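Local atomic coordinates of tyrosine recombinase XerH (Helicobacter pylori, PDB entry 5JK0), a protein that catalyses site-specific cutting and rejoining of DNA through a tyrosine-based mechanism and takes part in chromosome segregation. Residues Y288-K291 with Q292-I296. Residues are numbered along the deposited sequence; the frame is centred on the assembly and turned at random.
Sequences YLYK and QVERI. With nucleotides of chain G; nucleotides of chain H.
Between Tyr288 and Arg295 four successive i to i+4 hydrogen bonds join the turns of helix 286-300, the straightest running from Glu294 N to Tyr290 O (2.8 Å, 177°). Tyr288 meets DNA chain H and Tyr290 chain G. The first torsion of Gln292 sets CG beside the backbone N and over one face of the Tyr288 ring, in a CH-pi contact 4.0 Å from the ring centroid; the bend at chi2 then carries the amide toward Tyr288 OH, its plane 31° from the ring. O5' of DG4 of chain H lies over the opposite face, offset toward the rim, while Asn201 shares a hydrogen bond with Tyr288 OH. The ring is thus sandwiched between the Gln292 side chain and the DNA backbone. Tyr290 lays one ring face against DA24 C8 of chain G; OP2 of that nucleotide lies in plane at the ring edge, 2.4 Å from Tyr290 OH, a hydrogen bond so short that its exact length is doubtful. Glu294 OE1 approaches this ring obliquely, the carboxylate plane turned 51° from it. One water bridges Glu294 OE2 to Tyr290 OH, another OE1 to Lys291 NZ, and Arg303 forms a salt bridge with OE2. Leu289 CD1 packs on Val293 CG2 at 4.1 Å. Such a helix, one side packing on helix 198-211, the other presenting tyrosines to sugar, base and phosphate, illustrates DNA docking in a tyrosine recombinase catalytic domain, here near predicted active-site residues Arg214 and His310.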
ATOM      1  N   TYR D 288     -28.798  13.589 -22.206  1.00 34.86           N
ATOM      2  CA  TYR D 288     -28.973  14.733 -23.091  1.00 35.59           C
ATOM      3  C   TYR D 288     -28.018  15.862 -22.721  1.00 34.82           C
ATOM      4  O   TYR D 288     -27.460  16.525 -23.597  1.00 35.69           O
ATOM      5  CB  TYR D 288     -30.418  15.236 -23.052  1.00 36.71           C
ATOM      6  CG  TYR D 288     -30.660  16.440 -23.936  1.00 38.12           C
ATOM      7  CD1 TYR D 288     -30.873  16.292 -25.301  1.00 39.43           C
ATOM      8  CD2 TYR D 288     -30.672  17.724 -23.405  1.00 38.22           C
ATOM      9  CE1 TYR D 288     -31.091  17.389 -26.113  1.00 40.54           C
ATOM     10  CE2 TYR D 288     -30.889  18.828 -24.209  1.00 39.33           C
ATOM     11  CZ  TYR D 288     -31.098  18.654 -25.561  1.00 44.94           C
ATOM     12  OH  TYR D 288     -31.315  19.751 -26.363  1.00 46.08           O
ATOM     13  N   LEU D 289     -27.841  16.078 -21.422  1.00 33.85           N
ATOM     14  CA  LEU D 289     -26.945  17.118 -20.930  1.00 33.71           C
ATOM     15  C   LEU D 289     -25.510  16.871 -21.386  1.00 32.80           C
ATOM     16  O   LEU D 289     -24.833  17.789 -21.847  1.00 32.93           O
ATOM     17  CB  LEU D 289     -27.005  17.202 -19.403  1.00 33.55           C
ATOM     18  CG  LEU D 289     -25.976  18.110 -18.727  1.00 34.06           C
ATOM     19  CD1 LEU D 289     -26.108  19.550 -19.203  1.00 34.75           C
ATOM     20  CD2 LEU D 289     -26.107  18.029 -17.211  1.00 35.02           C
ATOM     21  N   TYR D 290     -25.057  15.628 -21.255  1.00 32.25           N
ATOM     22  CA  TYR D 290     -23.708  15.249 -21.665  1.00 32.60           C
ATOM     23  C   TYR D 290     -23.483  15.524 -23.149  1.00 33.95           C
ATOM     24  O   TYR D 290     -22.473  16.116 -23.533  1.00 34.01           O
ATOM     25  CB  TYR D 290     -23.450  13.768 -21.365  1.00 32.60           C
ATOM     26  CG  TYR D 290     -22.088  13.278 -21.811  1.00 32.23           C
ATOM     27  CD1 TYR D 290     -21.892  12.779 -23.094  1.00 32.84           C
ATOM     28  CD2 TYR D 290     -21.000  13.310 -20.948  1.00 30.72           C
ATOM     29  CE1 TYR D 290     -20.651  12.337 -23.507  1.00 33.13           C
ATOM     30  CE2 TYR D 290     -19.755  12.865 -21.352  1.00 31.53           C
ATOM     31  CZ  TYR D 290     -19.588  12.380 -22.632  1.00 33.37           C
ATOM     32  OH  TYR D 290     -18.352  11.936 -23.044  1.00 35.21           O
ATOM     33  N   LYS D 291     -24.430  15.085 -23.972  1.00 34.73           N
ATOM     34  CA  LYS D 291     -24.324  15.215 -25.420  1.00 36.26           C
ATOM     35  C   LYS D 291     -24.194  16.674 -25.844  1.00 35.97           C
ATOM     36  O   LYS D 291     -23.452  16.996 -26.771  1.00 35.73           O
ATOM     37  CB  LYS D 291     -25.535  14.574 -26.099  1.00 39.51           C
ATOM     38  CG  LYS D 291     -25.314  14.210 -27.557  1.00 43.30           C
ATOM     39  CD  LYS D 291     -24.258  13.122 -27.698  1.00 44.34           C
ATOM     40  CE  LYS D 291     -24.109  12.681 -29.148  1.00 46.37           C
ATOM     41  NZ  LYS D 291     -23.128  11.569 -29.298  1.00 46.51           N
ATOM     42  N   GLN D 292     -24.916  17.555 -25.160  1.00 35.78           N
ATOM     43  CA  GLN D 292     -24.865  18.980 -25.462  1.00 37.57           C
ATOM     44  C   GLN D 292     -23.544  19.594 -25.008  1.00 35.98           C
ATOM     45  O   GLN D 292     -23.023  20.507 -25.647  1.00 37.38           O
ATOM     46  CB  GLN D 292     -26.040  19.710 -24.808  1.00 39.37           C
ATOM     47  CG  GLN D 292     -27.392  19.342 -25.394  1.00 42.41           C
ATOM     48  CD  GLN D 292     -27.513  19.722 -26.857  1.00 46.85           C
ATOM     49  OE1 GLN D 292     -27.054  20.785 -27.274  1.00 48.90           O
ATOM     50  NE2 GLN D 292     -28.127  18.848 -27.646  1.00 47.44           N
ATOM     51  N   VAL D 293     -23.007  19.088 -23.902  1.00 34.53           N
ATOM     52  CA  VAL D 293     -21.734  19.572 -23.376  1.00 34.82           C
ATOM     53  C   VAL D 293     -20.569  19.134 -24.261  1.00 36.14           C
ATOM     54  O   VAL D 293     -19.728  19.951 -24.641  1.00 37.35           O
ATOM     55  CB  VAL D 293     -21.496  19.078 -21.935  1.00 33.54           C
ATOM     56  CG1 VAL D 293     -20.050  19.307 -21.517  1.00 32.36           C
ATOM     57  CG2 VAL D 293     -22.451  19.773 -20.975  1.00 33.90           C
ATOM     58  N   GLU D 294     -20.531  17.845 -24.587  1.00 35.51           N
ATOM     59  CA  GLU D 294     -19.486  17.292 -25.445  1.00 36.78           C
ATOM     60  C   GLU D 294     -19.463  17.980 -26.807  1.00 39.70           C
ATOM     61  O   GLU D 294     -18.399  18.192 -27.391  1.00 40.63           O
ATOM     62  CB  GLU D 294     -19.684  15.785 -25.631  1.00 36.36           C
ATOM     63  CG  GLU D 294     -18.611  15.121 -26.480  1.00 39.70           C
ATOM     64  CD  GLU D 294     -19.032  13.757 -26.995  1.00 44.11           C
ATOM     65  OE1 GLU D 294     -20.252  13.493 -27.061  1.00 44.16           O
ATOM     66  OE2 GLU D 294     -18.142  12.948 -27.334  1.00 45.78           O
ATOM     67  N   ARG D 295     -20.647  18.329 -27.300  1.00 40.99           N
ATOM     68  CA  ARG D 295     -20.791  18.988 -28.592  1.00 42.12           C
ATOM     69  C   ARG D 295     -20.118  20.359 -28.606  1.00 42.91           C
ATOM     70  O   ARG D 295     -19.500  20.746 -29.597  1.00 43.14           O
ATOM     71  CB  ARG D 295     -22.273  19.119 -28.949  1.00 42.11           C
ATOM     72  CG  ARG D 295     -22.551  19.813 -30.268  1.00 44.45           C
ATOM     73  CD  ARG D 295     -24.026  19.713 -30.628  1.00 44.27           C
ATOM     74  NE  ARG D 295     -24.364  20.514 -31.798  1.00 46.47           N
ATOM     75  CZ  ARG D 295     -24.855  21.748 -31.740  1.00 47.27           C
ATOM     76  NH1 ARG D 295     -25.069  22.323 -30.565  1.00 44.93           N
ATOM     77  NH2 ARG D 295     -25.134  22.406 -32.856  1.00 50.24           N
ATOM     78  N   ILE D 296     -20.240  21.087 -27.500  1.00 43.42           N
ATOM     79  CA  ILE D 296     -19.628  22.406 -27.378  1.00 45.32           C
ATOM     80  C   ILE D 296     -18.118  22.283 -27.193  1.00 44.99           C
ATOM     81  O   ILE D 296     -17.347  23.091 -27.712  1.00 45.34           O
ATOM     82  CB  ILE D 296     -20.232  23.198 -26.200  1.00 45.28           C
ATOM     83  CG1 ILE D 296     -21.739  23.372 -26.395  1.00 46.55           C
ATOM     84  CG2 ILE D 296     -19.564  24.556 -26.062  1.00 46.23           C
ATOM     85  CD1 ILE D 296     -22.396  24.209 -25.324  1.00 46.93           C
TER
ATOM     86  P    DA G  24     -16.594  10.197 -21.107  1.00 33.48           P
ATOM     87  OP1  DA G  24     -15.213   9.692 -21.260  1.00 34.70           O
ATOM     88  OP2  DA G  24     -16.852  11.650 -21.195  1.00 36.60           O
ATOM     89  O5'  DA G  24     -17.536   9.450 -22.166  1.00 39.17           O
ATOM     90  C5'  DA G  24     -17.414   8.045 -22.341  1.00 39.10           C
ATOM     91  C4'  DA G  24     -18.595   7.468 -23.107  1.00 38.22           C
ATOM     92  O4'  DA G  24     -19.776   7.433 -22.263  1.00 36.69           O
ATOM     93  C3'  DA G  24     -19.008   8.228 -24.378  1.00 39.15           C
ATOM     94  O3'  DA G  24     -19.171   7.301 -25.439  1.00 40.95           O
ATOM     95  C2'  DA G  24     -20.354   8.841 -23.987  1.00 38.00           C
ATOM     96  C1'  DA G  24     -20.877   7.758 -23.066  1.00 36.07           C
ATOM     97  N9   DA G  24     -21.999   8.163 -22.224  1.00 34.13           N
ATOM     98  C8   DA G  24     -22.267   9.413 -21.738  1.00 33.06           C
ATOM     99  N7   DA G  24     -23.358   9.475 -21.010  1.00 32.83           N
ATOM    100  C5   DA G  24     -23.841   8.174 -21.023  1.00 33.17           C
ATOM    101  C6   DA G  24     -24.973   7.574 -20.439  1.00 34.22           C
ATOM    102  N6   DA G  24     -25.858   8.241 -19.692  1.00 35.03           N
ATOM    103  N1   DA G  24     -25.158   6.254 -20.648  1.00 34.66           N
ATOM    104  C2   DA G  24     -24.271   5.586 -21.393  1.00 33.95           C
ATOM    105  N3   DA G  24     -23.174   6.040 -21.996  1.00 32.76           N
ATOM    106  C4   DA G  24     -23.015   7.355 -21.769  1.00 32.97           C
TER
ATOM    107  P    DG H   4     -35.957  17.558 -25.845  1.00 56.91           P
ATOM    108  OP1  DG H   4     -37.100  17.030 -25.069  1.00 57.60           O
ATOM    109  OP2  DG H   4     -35.637  19.002 -25.786  1.00 59.59           O
ATOM    110  O5'  DG H   4     -34.631  16.745 -25.456  1.00 53.88           O
ATOM    111  C5'  DG H   4     -34.682  15.684 -24.502  1.00 52.00           C
ATOM    112  C4'  DG H   4     -35.250  14.415 -25.117  1.00 51.91           C
ATOM    113  O4'  DG H   4     -34.637  14.181 -26.403  1.00 50.61           O
ATOM    114  C3'  DG H   4     -34.975  13.147 -24.333  1.00 49.83           C
ATOM    115  O3'  DG H   4     -35.952  12.979 -23.314  1.00 52.24           O
ATOM    116  C2'  DG H   4     -35.096  12.065 -25.406  1.00 48.10           C
ATOM    117  C1'  DG H   4     -34.651  12.792 -26.683  1.00 48.46           C
ATOM    118  N9   DG H   4     -33.326  12.396 -27.162  1.00 45.91           N
ATOM    119  C8   DG H   4     -32.260  13.224 -27.421  1.00 45.87           C
ATOM    120  N7   DG H   4     -31.201  12.592 -27.846  1.00 43.53           N
ATOM    121  C5   DG H   4     -31.587  11.258 -27.871  1.00 42.30           C
ATOM    122  C6   DG H   4     -30.856  10.105 -28.246  1.00 41.69           C
ATOM    123  O6   DG H   4     -29.684  10.034 -28.641  1.00 42.21           O
ATOM    124  N1   DG H   4     -31.621   8.947 -28.126  1.00 40.92           N
ATOM    125  C2   DG H   4     -32.927   8.909 -27.697  1.00 42.19           C
ATOM    126  N2   DG H   4     -33.500   7.697 -27.646  1.00 41.62           N
ATOM    127  N3   DG H   4     -33.624   9.982 -27.345  1.00 44.05           N
ATOM    128  C4   DG H   4     -32.893  11.119 -27.455  1.00 44.00           C
ATOM    129  P    DT H   5     -35.534  12.348 -21.897  1.00 66.55           P
ATOM    130  OP1  DT H   5     -36.671  12.530 -20.968  1.00 68.10           O
ATOM    131  OP2  DT H   5     -34.205  12.899 -21.551  1.00 65.58           O
ATOM    132  O5'  DT H   5     -35.357  10.785 -22.203  1.00 52.72           O
ATOM    133  C5'  DT H   5     -36.482  10.007 -22.605  1.00 52.74           C
ATOM    134  C4'  DT H   5     -36.079   8.568 -22.890  1.00 49.18           C
ATOM    135  O4'  DT H   5     -35.014   8.547 -23.877  1.00 47.22           O
ATOM    136  C3'  DT H   5     -35.561   7.782 -21.682  1.00 46.65           C
ATOM    137  O3'  DT H   5     -36.122   6.470 -21.679  1.00 47.16           O
ATOM    138  C2'  DT H   5     -34.051   7.747 -21.906  1.00 43.59           C
ATOM    139  C1'  DT H   5     -33.967   7.721 -23.423  1.00 43.29           C
ATOM    140  N1   DT H   5     -32.679   8.255 -23.958  1.00 41.01           N
ATOM    141  C2   DT H   5     -31.733   7.379 -24.438  1.00 38.13           C
ATOM    142  O2   DT H   5     -31.888   6.170 -24.451  1.00 37.01           O
ATOM    143  N3   DT H   5     -30.590   7.970 -24.905  1.00 36.38           N
ATOM    144  C4   DT H   5     -30.303   9.323 -24.941  1.00 38.99           C
ATOM    145  O4   DT H   5     -29.244   9.758 -25.381  1.00 40.26           O
ATOM    146  C5   DT H   5     -31.336  10.186 -24.422  1.00 40.19           C
ATOM    147  C7   DT H   5     -31.140  11.674 -24.406  1.00 40.76           C
ATOM    148  C6   DT H   5     -32.461   9.618 -23.960  1.00 41.32           C
TER
HETATM  149  O   HOH W   1     -16.523  11.577 -25.139  1.00 46.62           O
HETATM  150  O   HOH W   2     -21.220  10.978 -27.335  1.00 35.01           O